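Local coordinates for protein cellulase (Soil metagenome, PDB 5I2U) that probably hydrolyses beta-1,4-glucosidic bonds of cellulose as a halotolerant TIM-barrel enzyme of glycoside hydrolase family 5, at residues Met92-Glu97 with Ile127-His132; His132-Glu137 with Glu159-Pro164. All blocks are in the same frame, centred on the assembly; numbering follows the deposited sequence.

How the contacts relate
Both contacts lie near the C-terminal ends of the barrel strands, their centres about 8 Å apart, and they share H132. Contact 1 is the more buried: it pairs neighbouring strands 87-93 and 124-130 and continues into the loops that leave them. Contact 2 is partly buried and has no strand pairing; it joins the loop entering helix 136-150 to the loop after strand 156-159. Main-chain bonds and apolar packing dominate the first, whereas imidazole, indole and carbonyl groups carry the second. E95 of contact 1 couples them, since its carboxylate lies at hydrogen-bonding distance from N133 N (OE2, 2.8 Å) and Y135 OH (OE1, 2.7 Å) in contact 2.

Contact 1: residues Met92-Glu97 with Ile127-His132; sequences MGLEIE and IDFHAH
M92 and G93 pair in parallel with F129 and H130, and bonds from M92 N to D128 O (2.9 Å), H130 N to M92 O (2.8 Å) and L94 N to H130 O (3.0 Å) carry the register past the end of strand 87-93. Side chains divide between the two faces of the sheet. On the face of M92 and F129, L94 CG lies over one face of the F129 ring, 3.8 Å from its centroid and 19° off the normal, a CH-pi contact. L94 CD1 stands over the same side, nearest F129 CZ (3.5 Å), while M92 CE, turned back by a bend at chi3 (74°), approaches F129 CD1 at 3.9 Å. Helices 104-120 and 136-150 cover this layer. On the other face, H130 ND1 donates to D128 OD2 almost in its own ring plane (2.6 Å, 170° at the hydrogen), which fixes the imidazole's rotation; R89 forms a salt bridge with the same carboxylate oxygen. Beyond the strands, E95 OE2 accepts H132 N on its anti lone pair (2.7 Å). The chemistry thus changes across this beta-alpha-beta unit, from apolar packing under the helices to a polar, aspartate-oriented histidine at the barrel mouth, where a glycerol, probably from the crystallisation liquor, lies beside H130.

Contact 2: residues His132-Glu137 with Glu159-Pro164; sequences HNKYTE and EIWNEP
The H132 imidazole and the E163 side chain run alongside each other in the same direction, with the carboxylate tilted 36° from the ring. With CG beside the backbone N (chi1 -68°), the H132 imidazole turns its ND1 edge to E163 O and donates on a lone pair in the carbonyl plane (3.0 Å, 153° at the hydrogen). H132 CA adds a CA-H...O contact to E163 O at 3.2 Å, so one carbonyl holds both ring and backbone. H132 CE1 also sits 3.4 Å from E163 OE1, whereas the other carboxylate oxygen, OE2, is hydrogen-bonded to H222. W161, its CG anti to the backbone N, brings the NE1 edge of its indole toward H132 O, but that bond is weak (3.1 Å). The six-membered ring of the indole meets the aliphatic part of K134, whose CB lies 3.5 Å from W161 CH2 before the chain leads away to a salt bridge with E171. P164 CG packs 3.6 Å above the indole plane, over its centre. An alanine in place of W161 removes the indole, which would probably leave the H132 carbonyl without that weak donor and open a gap between K134 and P164. N162-E163-P164 matches the Asn-Glu-Pro sequence of family 5 after the fourth barrel strand; carbonyl-to-imidazole bonding here ties that probable active-site loop to its neighbour, while glycerol, probably from the crystallisation liquor, is weakly bonded to N162 and E163 and may mark the adjoining pocket.

Contact 1: residues Met92-Glu97 with Ile127-His132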
ATOM      1  N   MET A  92       5.262   2.940   7.540  1.00 30.12           N
ATOM      2  CA  MET A  92       5.966   3.768   8.508  1.00 31.15           C
ATOM      3  C   MET A  92       4.970   4.527   9.365  1.00 30.12           C
ATOM      4  O   MET A  92       4.440   5.556   8.964  1.00 29.85           O
ATOM      5  CB  MET A  92       6.940   4.723   7.819  1.00 32.13           C
ATOM      6  CG  MET A  92       7.920   5.351   8.797  1.00 33.60           C
ATOM      7  SD  MET A  92       8.952   6.613   8.029  1.00 32.83           S
ATOM      8  CE  MET A  92       7.777   7.955   7.854  1.00 33.94           C
ATOM      9  N   GLY A  93       4.684   3.961  10.533  1.00 32.98           N
ATOM     10  CA  GLY A  93       3.836   4.552  11.550  1.00 31.40           C
ATOM     11  C   GLY A  93       4.152   5.970  11.935  1.00 32.37           C
ATOM     12  O   GLY A  93       5.289   6.282  12.307  1.00 32.13           O
ATOM     13  N   LEU A  94       3.131   6.822  11.832  1.00 30.83           N
ATOM     14  CA  LEU A  94       3.182   8.195  12.338  1.00 30.23           C
ATOM     15  C   LEU A  94       2.318   8.386  13.590  1.00 31.18           C
ATOM     16  O   LEU A  94       2.170   9.502  14.049  1.00 33.24           O
ATOM     17  CB  LEU A  94       2.766   9.179  11.228  1.00 31.83           C
ATOM     18  CG  LEU A  94       3.846   9.760  10.294  1.00 30.86           C
ATOM     19  CD1 LEU A  94       4.681  10.881  10.897  1.00 31.70           C
ATOM     20  CD2 LEU A  94       4.712   8.637   9.731  1.00 29.69           C
ATOM     21  N   GLU A  95       1.728   7.302  14.098  1.00 30.89           N
ATOM     22  CA  GLU A  95       0.853   7.313  15.268  1.00 35.05           C
ATOM     23  C   GLU A  95       1.290   6.157  16.143  1.00 36.16           C
ATOM     24  O   GLU A  95       2.032   5.287  15.685  1.00 36.34           O
ATOM     25  CB  GLU A  95      -0.646   7.115  14.906  1.00 33.54           C
ATOM     26  CG  GLU A  95      -1.104   7.703  13.581  1.00 34.13           C
ATOM     27  CD  GLU A  95      -1.174   9.220  13.541  1.00 35.24           C
ATOM     28  OE1 GLU A  95      -0.671   9.900  14.453  1.00 41.57           O
ATOM     29  OE2 GLU A  95      -1.782   9.743  12.586  1.00 37.23           O
ATOM     30  N   ILE A  96       0.809   6.145  17.388  1.00 36.72           N
ATOM     31  CA  ILE A  96       1.140   5.110  18.374  1.00 39.98           C
ATOM     32  C   ILE A  96       2.601   5.327  18.819  1.00 39.49           C
ATOM     33  O   ILE A  96       3.382   5.978  18.120  1.00 38.17           O
ATOM     34  CB  ILE A  96       0.880   3.655  17.850  1.00 43.77           C
ATOM     35  CG1 ILE A  96      -0.544   3.521  17.274  1.00 45.91           C
ATOM     36  CG2 ILE A  96       1.079   2.623  18.958  1.00 45.10           C
ATOM     37  CD1 ILE A  96      -0.771   2.294  16.408  1.00 43.64           C
ATOM     38  N   GLU A  97       2.918   4.852  20.023  1.00 36.97           N
ATOM     39  CA  GLU A  97       4.224   5.009  20.650  1.00 38.73           C
ATOM     40  C   GLU A  97       5.348   4.584  19.708  1.00 38.71           C
ATOM     41  O   GLU A  97       5.211   3.616  18.963  1.00 37.13           O
ATOM     42  CB  GLU A  97       4.299   4.160  21.939  1.00 45.40           C
ATOM     43  CG  GLU A  97       3.553   4.715  23.160  1.00 49.91           C
ATOM     44  CD  GLU A  97       2.064   4.398  23.200  1.00 56.32           C
ATOM     45  OE1 GLU A  97       1.450   4.142  22.144  1.00 59.94           O
ATOM     46  OE2 GLU A  97       1.484   4.407  24.304  1.00 72.05           O
ATOM     47  N   ILE A 127       6.382   3.123  -0.191  1.00 29.76           N
ATOM     48  CA  ILE A 127       6.849   3.818   1.001  1.00 33.38           C
ATOM     49  C   ILE A 127       5.663   4.577   1.548  1.00 30.91           C
ATOM     50  O   ILE A 127       5.274   5.597   0.987  1.00 30.91           O
ATOM     51  CB  ILE A 127       8.041   4.765   0.706  1.00 35.23           C
ATOM     52  CG1 ILE A 127       9.240   3.965   0.157  1.00 34.24           C
ATOM     53  CG2 ILE A 127       8.482   5.479   1.974  1.00 35.55           C
ATOM     54  CD1 ILE A 127      10.352   4.827  -0.391  1.00 35.61           C
ATOM     55  N   ASP A 128       5.112   4.063   2.648  1.00 30.32           N
ATOM     56  CA  ASP A 128       3.828   4.505   3.180  1.00 32.13           C
ATOM     57  C   ASP A 128       4.008   5.315   4.487  1.00 32.81           C
ATOM     58  O   ASP A 128       4.487   4.812   5.499  1.00 34.16           O
ATOM     59  CB  ASP A 128       2.871   3.296   3.319  1.00 33.14           C
ATOM     60  CG  ASP A 128       1.733   3.511   4.332  1.00 36.59           C
ATOM     61  OD1 ASP A 128       1.198   4.636   4.463  1.00 36.24           O
ATOM     62  OD2 ASP A 128       1.362   2.510   4.993  1.00 38.24           O
ATOM     63  N   PHE A 129       3.607   6.583   4.404  1.00 29.29           N
ATOM     64  CA  PHE A 129       3.594   7.531   5.490  1.00 27.89           C
ATOM     65  C   PHE A 129       2.322   7.223   6.221  1.00 27.97           C
ATOM     66  O   PHE A 129       1.253   7.738   5.889  1.00 28.31           O
ATOM     67  CB  PHE A 129       3.593   8.936   4.882  1.00 30.51           C
ATOM     68  CG  PHE A 129       3.879  10.029   5.846  1.00 30.29           C
ATOM     69  CD1 PHE A 129       5.189  10.325   6.205  1.00 30.11           C
ATOM     70  CD2 PHE A 129       2.835  10.793   6.368  1.00 31.45           C
ATOM     71  CE1 PHE A 129       5.459  11.357   7.085  1.00 33.01           C
ATOM     72  CE2 PHE A 129       3.090  11.825   7.247  1.00 32.18           C
ATOM     73  CZ  PHE A 129       4.408  12.108   7.611  1.00 34.65           C
ATOM     74  N   HIS A 130       2.444   6.340   7.209  1.00 30.33           N
ATOM     75  CA  HIS A 130       1.312   5.645   7.788  1.00 29.22           C
ATOM     76  C   HIS A 130       0.665   6.476   8.906  1.00 32.55           C
ATOM     77  O   HIS A 130       0.817   6.196  10.105  1.00 36.28           O
ATOM     78  CB  HIS A 130       1.742   4.251   8.251  1.00 29.53           C
ATOM     79  CG  HIS A 130       0.611   3.278   8.377  1.00 29.74           C
ATOM     80  ND1 HIS A 130       0.162   2.512   7.322  1.00 30.97           N
ATOM     81  CD2 HIS A 130      -0.136   2.922   9.442  1.00 30.40           C
ATOM     82  CE1 HIS A 130      -0.822   1.737   7.729  1.00 30.87           C
ATOM     83  NE2 HIS A 130      -1.026   1.969   9.013  1.00 34.32           N
ATOM     84  N   ALA A 131      -0.061   7.501   8.470  1.00 29.46           N
ATOM     85  CA  ALA A 131      -0.674   8.498   9.320  1.00 29.99           C
ATOM     86  C   ALA A 131      -2.185   8.437   9.195  1.00 32.77           C
ATOM     87  O   ALA A 131      -2.718   8.091   8.128  1.00 30.13           O
ATOM     88  CB  ALA A 131      -0.205   9.881   8.890  1.00 29.13           C
ATOM     89  N   HIS A 132      -2.858   8.778  10.291  1.00 35.89           N
ATOM     90  CA  HIS A 132      -4.276   9.161  10.283  1.00 42.39           C
ATOM     91  C   HIS A 132      -4.432  10.680  10.339  1.00 43.17           C
ATOM     92  O   HIS A 132      -5.228  11.252   9.588  1.00 48.49           O
ATOM     93  CB  HIS A 132      -5.028   8.558  11.470  1.00 44.82           C
ATOM     94  CG  HIS A 132      -5.173   7.069  11.409  1.00 46.40           C
ATOM     95  ND1 HIS A 132      -5.809   6.423  10.370  1.00 41.91           N
ATOM     96  CD2 HIS A 132      -4.803   6.104  12.285  1.00 46.64           C
ATOM     97  CE1 HIS A 132      -5.803   5.121  10.599  1.00 44.01           C
ATOM     98  NE2 HIS A 132      -5.201   4.901  11.753  1.00 46.45           N
TER

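Contact 2: residues His132-Glu137 with Glu159-Pro164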
ATOM      1  N   HIS A 132      -2.858   8.778  10.291  1.00 35.89           N
ATOM      2  CA  HIS A 132      -4.276   9.161  10.283  1.00 42.39           C
ATOM      3  C   HIS A 132      -4.432  10.680  10.339  1.00 43.17           C
ATOM      4  O   HIS A 132      -5.228  11.252   9.588  1.00 48.49           O
ATOM      5  CB  HIS A 132      -5.028   8.558  11.470  1.00 44.82           C
ATOM      6  CG  HIS A 132      -5.173   7.069  11.409  1.00 46.40           C
ATOM      7  ND1 HIS A 132      -5.809   6.423  10.370  1.00 41.91           N
ATOM      8  CD2 HIS A 132      -4.803   6.104  12.285  1.00 46.64           C
ATOM      9  CE1 HIS A 132      -5.803   5.121  10.599  1.00 44.01           C
ATOM     10  NE2 HIS A 132      -5.201   4.901  11.753  1.00 46.45           N
ATOM     11  N   ASN A 133      -3.690  11.321  11.242  1.00 43.03           N
ATOM     12  CA  ASN A 133      -3.709  12.780  11.360  1.00 48.91           C
ATOM     13  C   ASN A 133      -2.888  13.425  10.241  1.00 46.33           C
ATOM     14  O   ASN A 133      -2.169  12.737   9.511  1.00 38.80           O
ATOM     15  CB  ASN A 133      -3.211  13.222  12.737  1.00 50.07           C
ATOM     16  CG  ASN A 133      -4.115  12.749  13.855  1.00 59.96           C
ATOM     17  OD1 ASN A 133      -5.226  13.254  14.014  1.00 70.71           O
ATOM     18  ND2 ASN A 133      -3.665  11.751  14.621  1.00 60.30           N
ATOM     19  N   LYS A 134      -3.018  14.745  10.122  1.00 44.60           N
ATOM     20  CA  LYS A 134      -2.334  15.526   9.091  1.00 43.26           C
ATOM     21  C   LYS A 134      -0.987  16.053   9.593  1.00 41.21           C
ATOM     22  O   LYS A 134      -0.944  16.825  10.554  1.00 43.28           O
ATOM     23  CB  LYS A 134      -3.225  16.696   8.660  1.00 44.08           C
ATOM     24  CG  LYS A 134      -2.779  17.331   7.354  1.00 45.49           C
ATOM     25  CD  LYS A 134      -3.670  18.489   6.956  1.00 45.97           C
ATOM     26  CE  LYS A 134      -3.243  19.761   7.657  1.00 46.20           C
ATOM     27  NZ  LYS A 134      -4.366  20.715   7.640  1.00 46.76           N
ATOM     28  N   TYR A 135       0.099  15.642   8.936  1.00 39.50           N
ATOM     29  CA  TYR A 135       1.479  15.990   9.333  1.00 36.77           C
ATOM     30  C   TYR A 135       2.245  16.534   8.125  1.00 40.86           C
ATOM     31  O   TYR A 135       3.218  15.925   7.636  1.00 38.48           O
ATOM     32  CB  TYR A 135       2.181  14.761   9.892  1.00 36.08           C
ATOM     33  CG  TYR A 135       1.524  14.177  11.110  1.00 35.90           C
ATOM     34  CD1 TYR A 135       1.527  14.872  12.335  1.00 38.49           C
ATOM     35  CD2 TYR A 135       0.907  12.925  11.066  1.00 33.09           C
ATOM     36  CE1 TYR A 135       0.923  14.335  13.472  1.00 36.22           C
ATOM     37  CE2 TYR A 135       0.320  12.375  12.205  1.00 33.08           C
ATOM     38  CZ  TYR A 135       0.325  13.082  13.401  1.00 33.03           C
ATOM     39  OH  TYR A 135      -0.266  12.534  14.526  1.00 32.52           O
ATOM     40  N   THR A 136       1.794  17.701   7.658  1.00 44.67           N
ATOM     41  CA  THR A 136       2.215  18.273   6.369  1.00 43.63           C
ATOM     42  C   THR A 136       3.723  18.502   6.252  1.00 40.89           C
ATOM     43  O   THR A 136       4.334  18.105   5.270  1.00 43.70           O
ATOM     44  CB  THR A 136       1.474  19.600   6.082  1.00 46.34           C
ATOM     45  OG1 THR A 136       0.080  19.458   6.384  1.00 47.18           O
ATOM     46  CG2 THR A 136       1.612  19.998   4.622  1.00 46.15           C
ATOM     47  N   GLU A 137       4.324  19.123   7.253  1.00 44.41           N
ATOM     48  CA  GLU A 137       5.746  19.481   7.190  1.00 47.66           C
ATOM     49  C   GLU A 137       6.650  18.258   7.338  1.00 44.25           C
ATOM     50  O   GLU A 137       7.711  18.183   6.710  1.00 45.63           O
ATOM     51  CB  GLU A 137       6.062  20.572   8.249  1.00 51.52           C
ATOM     52  CG  GLU A 137       7.355  21.384   8.117  1.00 54.86           C
ATOM     53  CD  GLU A 137       7.632  21.813   6.682  1.00 56.78           C
ATOM     54  OE1 GLU A 137       7.023  22.818   6.289  1.00 50.90           O
ATOM     55  OE2 GLU A 137       8.416  21.146   5.948  1.00 55.86           O
ATOM     56  N   GLU A 159       3.380   6.625  -0.939  1.00 31.68           N
ATOM     57  CA  GLU A 159       2.008   6.722  -0.473  1.00 31.04           C
ATOM     58  C   GLU A 159       1.973   7.764   0.635  1.00 33.01           C
ATOM     59  O   GLU A 159       2.411   7.522   1.755  1.00 29.99           O
ATOM     60  CB  GLU A 159       1.497   5.382   0.009  1.00 29.75           C
ATOM     61  CG  GLU A 159       0.020   5.419   0.364  1.00 30.24           C
ATOM     62  CD  GLU A 159      -0.502   4.100   0.866  1.00 30.55           C
ATOM     63  OE1 GLU A 159       0.267   3.119   0.850  1.00 29.73           O
ATOM     64  OE2 GLU A 159      -1.688   4.052   1.268  1.00 31.18           O
ATOM     65  N   ILE A 160       1.427   8.921   0.309  1.00 35.28           N
ATOM     66  CA  ILE A 160       1.716  10.137   1.066  1.00 37.48           C
ATOM     67  C   ILE A 160       0.906  10.332   2.353  1.00 39.25           C
ATOM     68  O   ILE A 160       1.294  11.126   3.208  1.00 40.10           O
ATOM     69  CB  ILE A 160       1.653  11.400   0.160  1.00 36.18           C
ATOM     70  CG1 ILE A 160       0.253  11.653  -0.405  1.00 34.51           C
ATOM     71  CG2 ILE A 160       2.647  11.257  -0.978  1.00 34.90           C
ATOM     72  CD1 ILE A 160       0.112  13.018  -1.029  1.00 31.42           C
ATOM     73  N   TRP A 161      -0.203   9.613   2.495  1.00 39.98           N
ATOM     74  CA  TRP A 161      -1.025   9.721   3.696  1.00 40.78           C
ATOM     75  C   TRP A 161      -1.933   8.503   3.774  1.00 38.91           C
ATOM     76  O   TRP A 161      -2.979   8.454   3.103  1.00 39.89           O
ATOM     77  CB  TRP A 161      -1.845  11.013   3.654  1.00 41.05           C
ATOM     78  CG  TRP A 161      -2.583  11.345   4.906  1.00 43.24           C
ATOM     79  CD1 TRP A 161      -2.771  10.549   6.005  1.00 42.86           C
ATOM     80  CD2 TRP A 161      -3.269  12.564   5.174  1.00 45.10           C
ATOM     81  NE1 TRP A 161      -3.527  11.200   6.938  1.00 46.97           N
ATOM     82  CE2 TRP A 161      -3.850  12.443   6.461  1.00 47.88           C
ATOM     83  CE3 TRP A 161      -3.455  13.749   4.454  1.00 43.86           C
ATOM     84  CZ2 TRP A 161      -4.593  13.474   7.054  1.00 47.63           C
ATOM     85  CZ3 TRP A 161      -4.203  14.776   5.038  1.00 46.70           C
ATOM     86  CH2 TRP A 161      -4.764  14.628   6.327  1.00 46.79           C
ATOM     87  N   ASN A 162      -1.524   7.532   4.595  1.00 39.13           N
ATOM     88  CA  ASN A 162      -2.195   6.232   4.676  1.00 34.74           C
ATOM     89  C   ASN A 162      -3.720   6.317   4.677  1.00 36.76           C
ATOM     90  O   ASN A 162      -4.370   5.915   3.720  1.00 34.28           O
ATOM     91  CB  ASN A 162      -1.728   5.480   5.916  1.00 35.02           C
ATOM     92  CG  ASN A 162      -2.580   4.249   6.222  1.00 31.34           C
ATOM     93  OD1 ASN A 162      -2.918   3.483   5.326  1.00 30.76           O
ATOM     94  ND2 ASN A 162      -2.946   4.083   7.467  1.00 29.92           N
ATOM     95  N   GLU A 163      -4.272   6.852   5.759  1.00 39.10           N
ATOM     96  CA  GLU A 163      -5.706   6.845   5.968  1.00 39.51           C
ATOM     97  C   GLU A 163      -6.098   8.123   6.683  1.00 41.66           C
ATOM     98  O   GLU A 163      -6.154   8.158   7.910  1.00 38.46           O
ATOM     99  CB  GLU A 163      -6.124   5.616   6.790  1.00 41.38           C
ATOM    100  CG  GLU A 163      -6.365   4.362   5.970  1.00 38.49           C
ATOM    101  CD  GLU A 163      -6.893   3.197   6.789  1.00 37.96           C
ATOM    102  OE1 GLU A 163      -6.952   3.263   8.025  1.00 38.86           O
ATOM    103  OE2 GLU A 163      -7.236   2.176   6.179  1.00 44.51           O
ATOM    104  N   PRO A 164      -6.346   9.194   5.913  1.00 41.72           N
ATOM    105  CA  PRO A 164      -6.989  10.346   6.509  1.00 42.24           C
ATOM    106  C   PRO A 164      -8.368   9.916   7.027  1.00 44.46           C
ATOM    107  O   PRO A 164      -9.096   9.224   6.305  1.00 40.58           O
ATOM    108  CB  PRO A 164      -7.114  11.342   5.350  1.00 44.13           C
ATOM    109  CG  PRO A 164      -6.295  10.802   4.225  1.00 45.61           C
ATOM    110  CD  PRO A 164      -6.120   9.340   4.465  1.00 45.23           C
TER